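Local atomic coordinates of ribulose-bisphosphate carboxylase (Alicyclobacillus acidocaldarius subsp. acidocaldarius, PDB entry 4NAS), a protein that belongs to the RuBisCO large-chain family, pairing an N-terminal alpha/beta domain with a TIM-barrel domain in each subunit of a two-chain assembly. Residues E31-G36 with I80-A85; I63-E68 with G72-E77; L155-L160 with V193-A198; R318-L323 with Q350-D355. All coordinates share one frame; numbering follows the deposited sequence.

Contact 1. Residues E31-G36 with I80-A85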
loop_
_atom_site.group_PDB
_atom_site.type_symbol
_atom_site.label_atom_id
_atom_site.label_comp_id
_atom_site.label_asym_id
_atom_site.label_seq_id
_atom_site.Cartn_x
_atom_site.Cartn_y
_atom_site.Cartn_z
ATOM N N GLU B 31 -8.785 12.469 -22.132
ATOM C CA GLU B 31 -9.444 11.486 -22.999
ATOM C C GLU B 31 -8.697 10.142 -23.002
ATOM O O GLU B 31 -9.308 9.071 -22.977
ATOM C CB GLU B 31 -9.577 12.036 -24.430
ATOM C CG GLU B 31 -10.570 11.285 -25.314
ATOM C CD GLU B 31 -12.029 11.547 -24.944
ATOM O OE1 GLU B 31 -12.899 10.762 -25.383
ATOM O OE2 GLU B 31 -12.312 12.537 -24.230
ATOM N N GLY B 32 -7.371 10.206 -23.020
ATOM C CA GLY B 32 -6.548 9.013 -22.965
ATOM C C GLY B 32 -6.736 8.233 -21.680
ATOM O O GLY B 32 -6.830 7.007 -21.702
ATOM N N ILE B 33 -6.776 8.942 -20.557
ATOM C CA ILE B 33 -7.088 8.323 -19.268
ATOM C C ILE B 33 -8.453 7.629 -19.287
ATOM O O ILE B 33 -8.559 6.455 -18.925
ATOM C CB ILE B 33 -7.032 9.350 -18.113
ATOM C CG1 ILE B 33 -5.611 9.898 -17.954
ATOM C CG2 ILE B 33 -7.523 8.730 -16.791
ATOM C CD1 ILE B 33 -5.545 11.134 -17.076
ATOM N N ALA B 34 -9.488 8.349 -19.728
ATOM C CA ALA B 34 -10.856 7.827 -19.688
ATOM C C ALA B 34 -11.042 6.558 -20.529
ATOM O O ALA B 34 -11.779 5.652 -20.148
ATOM C CB ALA B 34 -11.846 8.898 -20.115
ATOM N N VAL B 35 -10.368 6.509 -21.673
ATOM C CA VAL B 35 -10.437 5.355 -22.567
ATOM C C VAL B 35 -9.442 4.257 -22.172
ATOM O O VAL B 35 -9.806 3.086 -22.070
ATOM C CB VAL B 35 -10.230 5.796 -24.035
ATOM C CG1 VAL B 35 -10.037 4.591 -24.983
ATOM C CG2 VAL B 35 -11.397 6.676 -24.481
ATOM N N GLY B 36 -8.195 4.643 -21.924
ATOM C CA GLY B 36 -7.136 3.689 -21.635
ATOM C C GLY B 36 -7.285 2.904 -20.338
ATOM O O GLY B 36 -6.812 1.776 -20.238
ATOM N N ILE B 80 -12.633 12.109 -13.893
ATOM C CA ILE B 80 -12.835 10.978 -14.810
ATOM C C ILE B 80 -13.885 10.005 -14.240
ATOM O O ILE B 80 -13.836 9.663 -13.048
ATOM C CB ILE B 80 -11.519 10.197 -15.066
ATOM C CG1 ILE B 80 -10.412 11.119 -15.595
ATOM C CG2 ILE B 80 -11.749 9.037 -16.029
ATOM C CD1 ILE B 80 -10.749 11.797 -16.934
ATOM N N ALA B 81 -14.843 9.587 -15.071
ATOM C CA ALA B 81 -15.849 8.602 -14.663
ATOM C C ALA B 81 -15.485 7.189 -15.140
ATOM O O ALA B 81 -15.315 6.961 -16.340
ATOM C CB ALA B 81 -17.223 8.995 -15.178
ATOM N N TYR B 82 -15.360 6.262 -14.193
ATOM C CA TYR B 82 -15.041 4.855 -14.469
ATOM C C TYR B 82 -16.252 3.980 -14.188
ATOM O O TYR B 82 -16.648 3.823 -13.031
ATOM C CB TYR B 82 -13.895 4.364 -13.570
ATOM C CG TYR B 82 -12.611 5.136 -13.733
ATOM C CD1 TYR B 82 -12.397 6.315 -13.014
ATOM C CD2 TYR B 82 -11.608 4.701 -14.594
ATOM C CE1 TYR B 82 -11.240 7.030 -13.154
ATOM C CE2 TYR B 82 -10.421 5.423 -14.721
ATOM C CZ TYR B 82 -10.254 6.589 -13.996
ATOM O OH TYR B 82 -9.112 7.342 -14.093
ATOM N N PRO B 83 -16.832 3.392 -15.240
ATOM C CA PRO B 83 -18.059 2.597 -15.102
ATOM C C PRO B 83 -17.856 1.507 -14.068
ATOM O O PRO B 83 -16.814 0.855 -14.078
ATOM C CB PRO B 83 -18.223 1.967 -16.495
ATOM C CG PRO B 83 -17.542 2.914 -17.420
ATOM C CD PRO B 83 -16.367 3.477 -16.636
ATOM N N VAL B 84 -18.827 1.313 -13.184
ATOM C CA VAL B 84 -18.664 0.374 -12.072
ATOM C C VAL B 84 -18.621 -1.076 -12.557
ATOM O O VAL B 84 -18.097 -1.964 -11.879
ATOM C CB VAL B 84 -19.806 0.571 -11.044
ATOM C CG1 VAL B 84 -19.805 -0.519 -9.963
ATOM C CG2 VAL B 84 -19.677 1.939 -10.420
ATOM N N ALA B 85 -19.145 -1.304 -13.757
ATOM C CA ALA B 85 -19.193 -2.638 -14.319
ATOM C C ALA B 85 -17.821 -3.217 -14.600
ATOM O O ALA B 85 -17.709 -4.416 -14.832
ATOM C CB ALA B 85 -20.036 -2.653 -15.586
#
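Ile-33 and Ile-80 meet at about a right angle, the CG2 methyl of Ile-33 resting 3.9 Å from CG1 of Ile-80. Both isoleucines set out from the backbone toward the other segment, and in each CG2 lies anti to the backbone N (chi1 -64° for Ile-33). That torsion turns the CG2 of Ile-33 to the strand while its CG1 arm runs back beside its own backbone N. The same CG2 also meets the phenol end of Tyr-82, with OH at 3.4 Å, the two side chains crossing at a slant. A face of this ring is instead occupied from within its own strand by Ile-80 CG2, offset toward the rim. Ile-80 CG2 further reaches Ala-34, 4.0 Å from its CA and 4.1 Å from its CB, so the two branches of Ile-80 serve neighbouring helix residues. This is helix-on-sheet packing in the N-terminal alpha/beta domain: helix 26-36 covers strand 73-83, the two short segments running nearly parallel, 8° apart, with axes 8.6 Å from each other. Tyr-17 of strand 12-22 and Val-60 of strand 59-68 also touch Ile-80, extending the apolar layer to both neighbouring strands. Thr-97 and Val-98 of helix 91-99 pack on Tyr-82.

Contact 2. Residues I63-E68 with G72-E77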
loop_
_atom_site.group_PDB
_atom_site.type_symbol
_atom_site.label_atom_id
_atom_site.label_comp_id
_atom_site.label_asym_id
_atom_site.label_seq_id
_atom_site.Cartn_x
_atom_site.Cartn_y
_atom_site.Cartn_z
ATOM N N ILE B 63 -12.741 19.375 -16.604
ATOM C CA ILE B 63 -11.362 19.852 -16.569
ATOM C C ILE B 63 -11.355 21.280 -16.041
ATOM O O ILE B 63 -12.013 22.144 -16.604
ATOM C CB ILE B 63 -10.734 19.875 -17.970
ATOM C CG1 ILE B 63 -10.825 18.494 -18.633
ATOM C CG2 ILE B 63 -9.295 20.371 -17.895
ATOM C CD1 ILE B 63 -9.948 18.346 -19.832
ATOM N N ARG B 64 -10.615 21.523 -14.965
ATOM C CA ARG B 64 -10.588 22.830 -14.321
ATOM C C ARG B 64 -9.154 23.309 -14.107
ATOM O O ARG B 64 -8.404 22.729 -13.329
ATOM C CB ARG B 64 -11.316 22.786 -12.974
ATOM C CG ARG B 64 -12.791 22.405 -13.050
ATOM C CD ARG B 64 -13.410 22.336 -11.662
ATOM N NE ARG B 64 -12.878 21.235 -10.855
ATOM C CZ ARG B 64 -13.308 19.980 -10.945
ATOM N NH1 ARG B 64 -14.270 19.673 -11.810
ATOM N NH2 ARG B 64 -12.784 19.034 -10.178
ATOM N N VAL B 65 -8.783 24.383 -14.791
ATOM C CA VAL B 65 -7.471 24.979 -14.602
ATOM C C VAL B 65 -7.457 25.756 -13.286
ATOM O O VAL B 65 -8.291 26.634 -13.070
ATOM C CB VAL B 65 -7.131 25.920 -15.766
ATOM C CG1 VAL B 65 -6.025 26.871 -15.377
ATOM C CG2 VAL B 65 -6.753 25.123 -17.001
ATOM N N LEU B 66 -6.529 25.419 -12.398
ATOM C CA LEU B 66 -6.473 26.074 -11.096
ATOM C C LEU B 66 -5.494 27.243 -11.109
ATOM O O LEU B 66 -5.742 28.277 -10.492
ATOM C CB LEU B 66 -6.103 25.090 -9.999
ATOM C CG LEU B 66 -7.039 23.893 -9.813
ATOM C CD1 LEU B 66 -6.787 23.242 -8.471
ATOM C CD2 LEU B 66 -8.513 24.291 -9.961
ATOM N N ASP B 67 -4.386 27.082 -11.823
ATOM C CA ASP B 67 -3.385 28.141 -11.894
ATOM C C ASP B 67 -2.523 28.000 -13.144
ATOM O O ASP B 67 -2.287 26.896 -13.634
ATOM C CB ASP B 67 -2.505 28.139 -10.638
ATOM C CG ASP B 67 -1.583 29.342 -10.575
ATOM O OD1 ASP B 67 -2.078 30.480 -10.738
ATOM O OD2 ASP B 67 -0.364 29.151 -10.378
ATOM N N GLU B 68 -2.061 29.127 -13.666
ATOM C CA GLU B 68 -1.147 29.122 -14.785
ATOM C C GLU B 68 0.195 29.664 -14.302
ATOM O O GLU B 68 0.275 30.798 -13.811
ATOM C CB GLU B 68 -1.706 29.986 -15.919
ATOM C CG GLU B 68 -1.007 29.810 -17.261
ATOM C CD GLU B 68 -1.984 29.477 -18.373
ATOM O OE1 GLU B 68 -1.560 29.408 -19.547
ATOM O OE2 GLU B 68 -3.180 29.286 -18.068
ATOM N N GLY B 72 4.702 28.339 -18.101
ATOM C CA GLY B 72 3.749 27.816 -19.067
ATOM C C GLY B 72 2.992 26.594 -18.577
ATOM O O GLY B 72 2.034 26.151 -19.216
ATOM N N ASP B 73 3.414 26.047 -17.440
ATOM C CA ASP B 73 2.715 24.915 -16.848
ATOM C C ASP B 73 1.410 25.355 -16.209
ATOM O O ASP B 73 1.270 26.493 -15.748
ATOM C CB ASP B 73 3.576 24.233 -15.782
ATOM C CG ASP B 73 4.606 23.293 -16.368
ATOM O OD1 ASP B 73 4.720 23.203 -17.610
ATOM O OD2 ASP B 73 5.317 22.647 -15.573
ATOM N N VAL B 74 0.459 24.431 -16.161
ATOM C CA VAL B 74 -0.807 24.678 -15.507
ATOM C C VAL B 74 -0.978 23.688 -14.342
ATOM O O VAL B 74 -0.445 22.573 -14.373
ATOM C CB VAL B 74 -1.963 24.545 -16.530
ATOM C CG1 VAL B 74 -2.240 23.087 -16.868
ATOM C CG2 VAL B 74 -3.198 25.185 -16.013
ATOM N N VAL B 75 -1.673 24.101 -13.293
ATOM C CA VAL B 75 -2.165 23.122 -12.331
ATOM C C VAL B 75 -3.654 23.016 -12.570
ATOM O O VAL B 75 -4.357 24.021 -12.640
ATOM C CB VAL B 75 -1.863 23.485 -10.874
ATOM C CG1 VAL B 75 -2.602 22.540 -9.925
ATOM C CG2 VAL B 75 -0.371 23.405 -10.623
ATOM N N ALA B 76 -4.128 21.791 -12.741
ATOM C CA ALA B 76 -5.518 21.581 -13.082
ATOM C C ALA B 76 -6.125 20.426 -12.311
ATOM O O ALA B 76 -5.411 19.565 -11.768
ATOM C CB ALA B 76 -5.663 21.353 -14.583
ATOM N N GLU B 77 -7.451 20.432 -12.248
ATOM C CA GLU B 77 -8.199 19.284 -11.773
ATOM C C GLU B 77 -8.904 18.657 -12.960
ATOM O O GLU B 77 -9.404 19.353 -13.845
ATOM C CB GLU B 77 -9.227 19.688 -10.720
ATOM C CG GLU B 77 -8.616 19.904 -9.342
ATOM C CD GLU B 77 -9.653 20.190 -8.285
ATOM O OE1 GLU B 77 -10.858 20.189 -8.617
ATOM O OE2 GLU B 77 -9.260 20.418 -7.121
#
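Arg-64 and Glu-77 face each other as a hydrogen-bonded antiparallel pair, and the arginine side chain runs alongside its partner. Its CB lies 4.0 Å from Glu-77 O, the carbonyl that accepts the backbone N-H of Arg-64. From CG the chain continues extended through CD, then bends at chi3 (-67°), which brings the guanidinium next to the glutamate. NE reaches Glu-77 OE1 at 3.2 Å in a bent bond, whereas NH2 meets the same OE1 at 2.7 Å and more directly, at 161°. OE1 therefore takes both N-H groups of one guanidinium edge on its anti side, somewhat out of the carboxylate plane; it sits in the guanidinium plane, but the carboxylate stands perpendicular to that plane. NH1 goes to a second acid, Asp-79, in another salt bridge. Leu-66 CD1 flanks the glutamate chain, 3.9 Å from its CG. On the face carrying Val-65, Val-74 and Ala-76, the methyls Val-65 CG1 and Val-74 CG2 are pressed to 3.4 Å, closer than methyls normally pack. Leu-26 of helix 26-36 covers Val-74 and Ala-76 there. Further along, Val-75 O accepts from both Leu-66 N, at 2.6 Å, and Asp-67 N, at 3.2 Å, while Val-75 N returns a bond to Asp-67 O. Two residues opposite one, with the register slipping by a residue, define a classic beta bulge, here set in the hairpin of strands 59-68 and 73-83 at the edge of the N-terminal domain's sheet.

Contact 3. Residues L155-L160 with V193-A198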
loop_
_atom_site.group_PDB
_atom_site.type_symbol
_atom_site.label_atom_id
_atom_site.label_comp_id
_atom_site.label_asym_id
_atom_site.label_seq_id
_atom_site.Cartn_x
_atom_site.Cartn_y
_atom_site.Cartn_z
ATOM N N LEU B 155 10.037 -6.784 27.125
ATOM C CA LEU B 155 9.435 -7.001 28.435
ATOM C C LEU B 155 8.805 -8.397 28.580
ATOM O O LEU B 155 8.251 -8.951 27.628
ATOM C CB LEU B 155 8.391 -5.908 28.712
ATOM C CG LEU B 155 8.934 -4.478 28.749
ATOM C CD1 LEU B 155 7.828 -3.463 29.044
ATOM C CD2 LEU B 155 10.042 -4.393 29.795
ATOM N N THR B 156 8.894 -8.958 29.780
ATOM C CA THR B 156 8.235 -10.215 30.110
ATOM C C THR B 156 6.724 -10.035 30.216
ATOM O O THR B 156 6.227 -8.929 30.417
ATOM C CB THR B 156 8.717 -10.760 31.482
ATOM O OG1 THR B 156 8.206 -9.934 32.535
ATOM C CG2 THR B 156 10.231 -10.784 31.557
ATOM N N LEU B 157 6.002 -11.141 30.113
ATOM C CA LEU B 157 4.559 -11.144 30.311
ATOM C C LEU B 157 4.157 -10.540 31.666
ATOM O O LEU B 157 3.183 -9.783 31.756
ATOM C CB LEU B 157 4.030 -12.567 30.174
ATOM C CG LEU B 157 2.523 -12.769 30.266
ATOM C CD1 LEU B 157 1.792 -11.756 29.405
ATOM C CD2 LEU B 157 2.179 -14.183 29.834
ATOM N N ASP B 158 4.920 -10.867 32.707
ATOM C CA ASP B 158 4.686 -10.308 34.036
ATOM C C ASP B 158 4.865 -8.792 34.075
ATOM O O ASP B 158 4.046 -8.075 34.665
ATOM C CB ASP B 158 5.607 -10.954 35.071
ATOM C CG ASP B 158 5.020 -12.221 35.668
ATOM O OD1 ASP B 158 4.463 -13.052 34.917
ATOM O OD2 ASP B 158 5.124 -12.383 36.902
ATOM N N GLU B 159 5.939 -8.308 33.465
ATOM C CA GLU B 159 6.182 -6.874 33.399
ATOM C C GLU B 159 5.092 -6.187 32.587
ATOM O O GLU B 159 4.612 -5.113 32.949
ATOM C CB GLU B 159 7.553 -6.591 32.785
ATOM C CG GLU B 159 8.678 -7.035 33.668
ATOM C CD GLU B 159 10.024 -7.036 32.988
ATOM O OE1 GLU B 159 11.044 -7.219 33.696
ATOM O OE2 GLU B 159 10.077 -6.866 31.760
ATOM N N LEU B 160 4.709 -6.823 31.486
ATOM C CA LEU B 160 3.650 -6.306 30.635
ATOM C C LEU B 160 2.343 -6.178 31.422
ATOM O O LEU B 160 1.648 -5.160 31.348
ATOM C CB LEU B 160 3.472 -7.225 29.428
ATOM C CG LEU B 160 4.555 -7.099 28.352
ATOM C CD1 LEU B 160 4.368 -8.180 27.287
ATOM C CD2 LEU B 160 4.504 -5.696 27.742
ATOM N N VAL B 193 -3.749 -11.577 25.644
ATOM C CA VAL B 193 -5.193 -11.398 25.767
ATOM C C VAL B 193 -5.687 -12.098 27.042
ATOM O O VAL B 193 -6.404 -11.501 27.847
ATOM C CB VAL B 193 -5.961 -11.908 24.523
ATOM C CG1 VAL B 193 -7.463 -11.931 24.791
ATOM C CG2 VAL B 193 -5.631 -11.040 23.273
ATOM N N ARG B 194 -5.274 -13.349 27.229
ATOM C CA ARG B 194 -5.681 -14.124 28.405
ATOM C C ARG B 194 -5.314 -13.417 29.699
ATOM O O ARG B 194 -6.143 -13.272 30.591
ATOM C CB ARG B 194 -5.026 -15.502 28.404
ATOM C CG ARG B 194 -5.593 -16.489 27.402
ATOM C CD ARG B 194 -5.264 -17.931 27.808
ATOM N NE ARG B 194 -5.474 -18.868 26.707
ATOM C CZ ARG B 194 -4.582 -19.104 25.747
ATOM N NH1 ARG B 194 -3.412 -18.476 25.750
ATOM N NH2 ARG B 194 -4.855 -19.969 24.781
ATOM N N ALA B 195 -4.063 -12.970 29.779
ATOM C CA ALA B 195 -3.499 -12.416 31.008
ATOM C C ALA B 195 -4.079 -11.053 31.380
ATOM O O ALA B 195 -4.405 -10.815 32.549
ATOM C CB ALA B 195 -1.983 -12.331 30.902
ATOM N N TYR B 196 -4.193 -10.162 30.394
ATOM C CA TYR B 196 -4.728 -8.828 30.646
ATOM C C TYR B 196 -6.208 -8.915 31.016
ATOM O O TYR B 196 -6.727 -8.059 31.725
ATOM C CB TYR B 196 -4.547 -7.890 29.434
ATOM C CG TYR B 196 -3.111 -7.642 28.981
ATOM C CD1 TYR B 196 -2.026 -8.290 29.582
ATOM C CD2 TYR B 196 -2.847 -6.750 27.950
ATOM C CE1 TYR B 196 -0.735 -8.060 29.151
ATOM C CE2 TYR B 196 -1.567 -6.517 27.517
ATOM C CZ TYR B 196 -0.518 -7.168 28.111
ATOM O OH TYR B 196 0.745 -6.910 27.652
ATOM N N ALA B 197 -6.887 -9.938 30.508
ATOM C CA ALA B 197 -8.266 -10.202 30.901
ATOM C C ALA B 197 -8.391 -10.396 32.411
ATOM O O ALA B 197 -9.229 -9.764 33.060
ATOM C CB ALA B 197 -8.800 -11.424 30.169
ATOM N N ALA B 198 -7.556 -11.266 32.974
ATOM C CA ALA B 198 -7.622 -11.534 34.406
ATOM C C ALA B 198 -7.292 -10.295 35.239
ATOM O O ALA B 198 -7.989 -9.993 36.209
ATOM C CB ALA B 198 -6.718 -12.707 34.787
#
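Apolar contacts join Leu-157 and Leu-160, on the first turn of helix 157-168, to Ala-195 and Tyr-196 of helix 189-207. The CD1 methyl of Leu-157 touches Ala-195 CB at 4.1 Å and, more loosely, Tyr-196 CE1 at 4.5 Å, oblique to the ring. A chi1 of -176° carries the branched end of Leu-157 toward the second helix, although the side chain does not leave the backbone in that direction. Leu-160 meets the same tyrosine at its hydroxyl end: its CB sits at the ring edge, near the ring plane and 3.3 Å from OH, and CD1 and CD2 are close to that oxygen too. Both helices belong to the TIM-barrel domain, where they pack against each other in its outer helical layer. Aromatic contacts hold the ring from outside the two segments. Phe-164, one turn farther along helix 157-168, stacks with Tyr-196, and Tyr-213 meets it with the ring planes inclined. Val-161 completes the apolar surround, touching both Ala-195 and Tyr-196. Between the two segments there is no polar bond; within 155-160, Thr-156 occupies the N-cap. Its OG1 accepts from Glu-159 N at 2.9 Å, and its backbone N donates to Glu-159 OE2 at 3.1 Å from above the carboxylate plane. These reciprocal bonds make a capping box that closes the helix start. Glu-159 OE2 also pairs with Arg-49 of the second subunit in a salt bridge, and that arginine packs on Leu-155 and Thr-156, tying the capped end to the dimer contact.

Contact 4. Residues R318-L323 with Q350-D355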
loop_
_atom_site.group_PDB
_atom_site.type_symbol
_atom_site.label_atom_id
_atom_site.label_comp_id
_atom_site.label_asym_id
_atom_site.label_seq_id
_atom_site.Cartn_x
_atom_site.Cartn_y
_atom_site.Cartn_z
ATOM N N ARG B 318 -12.901 16.655 6.021
ATOM C CA ARG B 318 -13.392 15.669 5.048
ATOM C C ARG B 318 -13.286 14.247 5.586
ATOM O O ARG B 318 -14.134 13.381 5.299
ATOM C CB ARG B 318 -12.591 15.754 3.752
ATOM C CG ARG B 318 -12.897 17.001 2.936
ATOM C CD ARG B 318 -12.049 17.035 1.634
ATOM N NE ARG B 318 -12.307 18.269 0.893
ATOM C CZ ARG B 318 -11.467 18.821 0.016
ATOM N NH1 ARG B 318 -10.295 18.259 -0.252
ATOM N NH2 ARG B 318 -11.800 19.951 -0.591
ATOM N N LEU B 319 -12.206 14.018 6.326
ATOM C CA LEU B 319 -11.962 12.747 6.998
ATOM C C LEU B 319 -13.111 12.434 7.932
ATOM O O LEU B 319 -13.709 11.361 7.828
ATOM C CB LEU B 319 -10.602 12.744 7.722
ATOM C CG LEU B 319 -10.061 11.353 8.122
ATOM C CD1 LEU B 319 -8.565 11.369 8.334
ATOM C CD2 LEU B 319 -10.762 10.786 9.360
ATOM N N LEU B 320 -13.420 13.362 8.849
ATOM C CA LEU B 320 -14.495 13.139 9.809
ATOM C C LEU B 320 -15.830 12.886 9.109
ATOM O O LEU B 320 -16.592 11.983 9.484
ATOM C CB LEU B 320 -14.629 14.313 10.790
ATOM C CG LEU B 320 -15.632 14.039 11.929
ATOM C CD1 LEU B 320 -15.161 12.879 12.799
ATOM C CD2 LEU B 320 -15.875 15.279 12.794
ATOM N N GLN B 321 -16.119 13.687 8.095
ATOM C CA GLN B 321 -17.348 13.510 7.351
ATOM C C GLN B 321 -17.381 12.112 6.679
ATOM O O GLN B 321 -18.444 11.504 6.552
ATOM C CB GLN B 321 -17.514 14.639 6.331
ATOM C CG GLN B 321 -18.886 14.691 5.687
ATOM C CD GLN B 321 -20.005 14.975 6.686
ATOM O OE1 GLN B 321 -19.763 15.447 7.803
ATOM N NE2 GLN B 321 -21.237 14.686 6.286
ATOM N N HIS B 322 -16.227 11.594 6.271
ATOM C CA HIS B 322 -16.209 10.235 5.711
ATOM C C HIS B 322 -16.604 9.207 6.769
ATOM O O HIS B 322 -17.358 8.271 6.503
ATOM C CB HIS B 322 -14.841 9.863 5.137
ATOM C CG HIS B 322 -14.547 10.472 3.805
ATOM N ND1 HIS B 322 -15.422 10.408 2.741
ATOM C CD2 HIS B 322 -13.452 11.125 3.353
ATOM C CE1 HIS B 322 -14.892 11.028 1.702
ATOM N NE2 HIS B 322 -13.690 11.461 2.046
ATOM N N LEU B 323 -16.083 9.386 7.972
ATOM C CA LEU B 323 -16.368 8.473 9.064
ATOM C C LEU B 323 -17.815 8.547 9.530
ATOM O O LEU B 323 -18.336 7.553 10.020
ATOM C CB LEU B 323 -15.433 8.757 10.258
ATOM C CG LEU B 323 -13.923 8.694 10.028
ATOM C CD1 LEU B 323 -13.181 8.987 11.331
ATOM C CD2 LEU B 323 -13.515 7.314 9.513
ATOM N N GLN B 350 -16.039 20.074 21.538
ATOM C CA GLN B 350 -16.557 21.004 20.549
ATOM C C GLN B 350 -16.263 20.534 19.134
ATOM O O GLN B 350 -17.136 20.596 18.278
ATOM C CB GLN B 350 -16.009 22.403 20.806
ATOM C CG GLN B 350 -16.573 23.007 22.063
ATOM C CD GLN B 350 -15.903 24.291 22.417
ATOM O OE1 GLN B 350 -14.762 24.538 22.022
ATOM N NE2 GLN B 350 -16.603 25.131 23.156
ATOM N N ASP B 351 -15.058 20.004 18.914
ATOM C CA ASP B 351 -14.666 19.467 17.612
ATOM C C ASP B 351 -15.430 18.195 17.216
ATOM O O ASP B 351 -15.851 18.046 16.065
ATOM C CB ASP B 351 -13.161 19.156 17.565
ATOM C CG ASP B 351 -12.290 20.402 17.467
ATOM O OD1 ASP B 351 -12.828 21.516 17.368
ATOM O OD2 ASP B 351 -11.050 20.265 17.491
ATOM N N PHE B 352 -15.599 17.264 18.148
ATOM C CA PHE B 352 -16.118 15.946 17.763
ATOM C C PHE B 352 -17.433 15.513 18.421
ATOM O O PHE B 352 -18.086 14.580 17.950
ATOM C CB PHE B 352 -15.054 14.868 18.000
ATOM C CG PHE B 352 -13.781 15.082 17.224
ATOM C CD1 PHE B 352 -13.645 14.601 15.939
ATOM C CD2 PHE B 352 -12.706 15.741 17.805
ATOM C CE1 PHE B 352 -12.470 14.794 15.221
ATOM C CE2 PHE B 352 -11.529 15.939 17.104
ATOM C CZ PHE B 352 -11.408 15.460 15.805
ATOM N N GLY B 353 -17.821 16.174 19.505
ATOM C CA GLY B 353 -18.981 15.737 20.270
ATOM C C GLY B 353 -18.607 14.594 21.206
ATOM O O GLY B 353 -17.419 14.377 21.462
ATOM N N VAL B 354 -19.598 13.854 21.708
ATOM C CA VAL B 354 -19.308 12.755 22.625
ATOM C C VAL B 354 -18.778 11.492 21.925
ATOM O O VAL B 354 -18.096 10.685 22.564
ATOM C CB VAL B 354 -20.522 12.377 23.512
ATOM C CG1 VAL B 354 -20.931 13.551 24.411
ATOM C CG2 VAL B 354 -21.688 11.931 22.667
ATOM N N ASP B 355 -19.090 11.327 20.634
ATOM C CA ASP B 355 -18.645 10.156 19.851
ATOM C C ASP B 355 -17.185 10.286 19.439
ATOM O O ASP B 355 -16.846 10.618 18.299
ATOM C CB ASP B 355 -19.525 9.920 18.629
ATOM C CG ASP B 355 -20.887 9.341 18.993
ATOM O OD1 ASP B 355 -21.092 8.941 20.161
ATOM O OD2 ASP B 355 -21.749 9.290 18.101
#
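Leu-320 brings its CD1 methyl to the edge of the Phe-352 ring, in the ring plane, 3.9 Å from Phe-352 CD1 and 4.1 Å from CE1. Leu-320 CD2 also stands 3.9 Å from Phe-352 CD1, but out of that plane. In the leucine, CG is swung to the far side from the backbone N (chi1 -173°), and the fork is carried out from helix 313-324 toward the ring. Phe-352 swings its ring back across the gap from the last turn of helix 345-352, and the two side chains meet at a slant. Leu-320 CD2 also comes within 4.3 Å of the carbonyl oxygen of Asp-351. Beneath this pair, Pro-334 of strand 333-337 touches both Leu-320 and Phe-352, so the contact bridges two successive helices over a barrel strand of the TIM-barrel domain. Asp-351 OD2 is held by Tyr-306 OH. With dispersion alone between the leucine methyls and the ring, the side-chain contact has little directional preference of its own; the hydrogen bond from Arg-324 NH2, just beyond the leucine segment, to Phe-352 O adds a directional link between the two helices.

Contacts 1 and 2 share strand 73-83 and one mixed sheet of the N-terminal domain, contact 2 being nested within the chain loop that contact 1 closes. Contact 1 is buried and held by van der Waals packing, with one tyrosine hydroxyl among the touching atoms, whereas contact 2 lies at the surface and relies on backbone pairing and charge. Contacts 3 and 4 each join two helices of the TIM-barrel domain through leucine and an aromatic ring; the former is partly buried, the latter superficial. Their centres are 34 Å apart. Contacts 1 and 3, on opposite sides of the chain's centre, both touch the second subunit. Contacts 2 and 4, though in different domains, approach to about 7 Å between nearest atoms without touching.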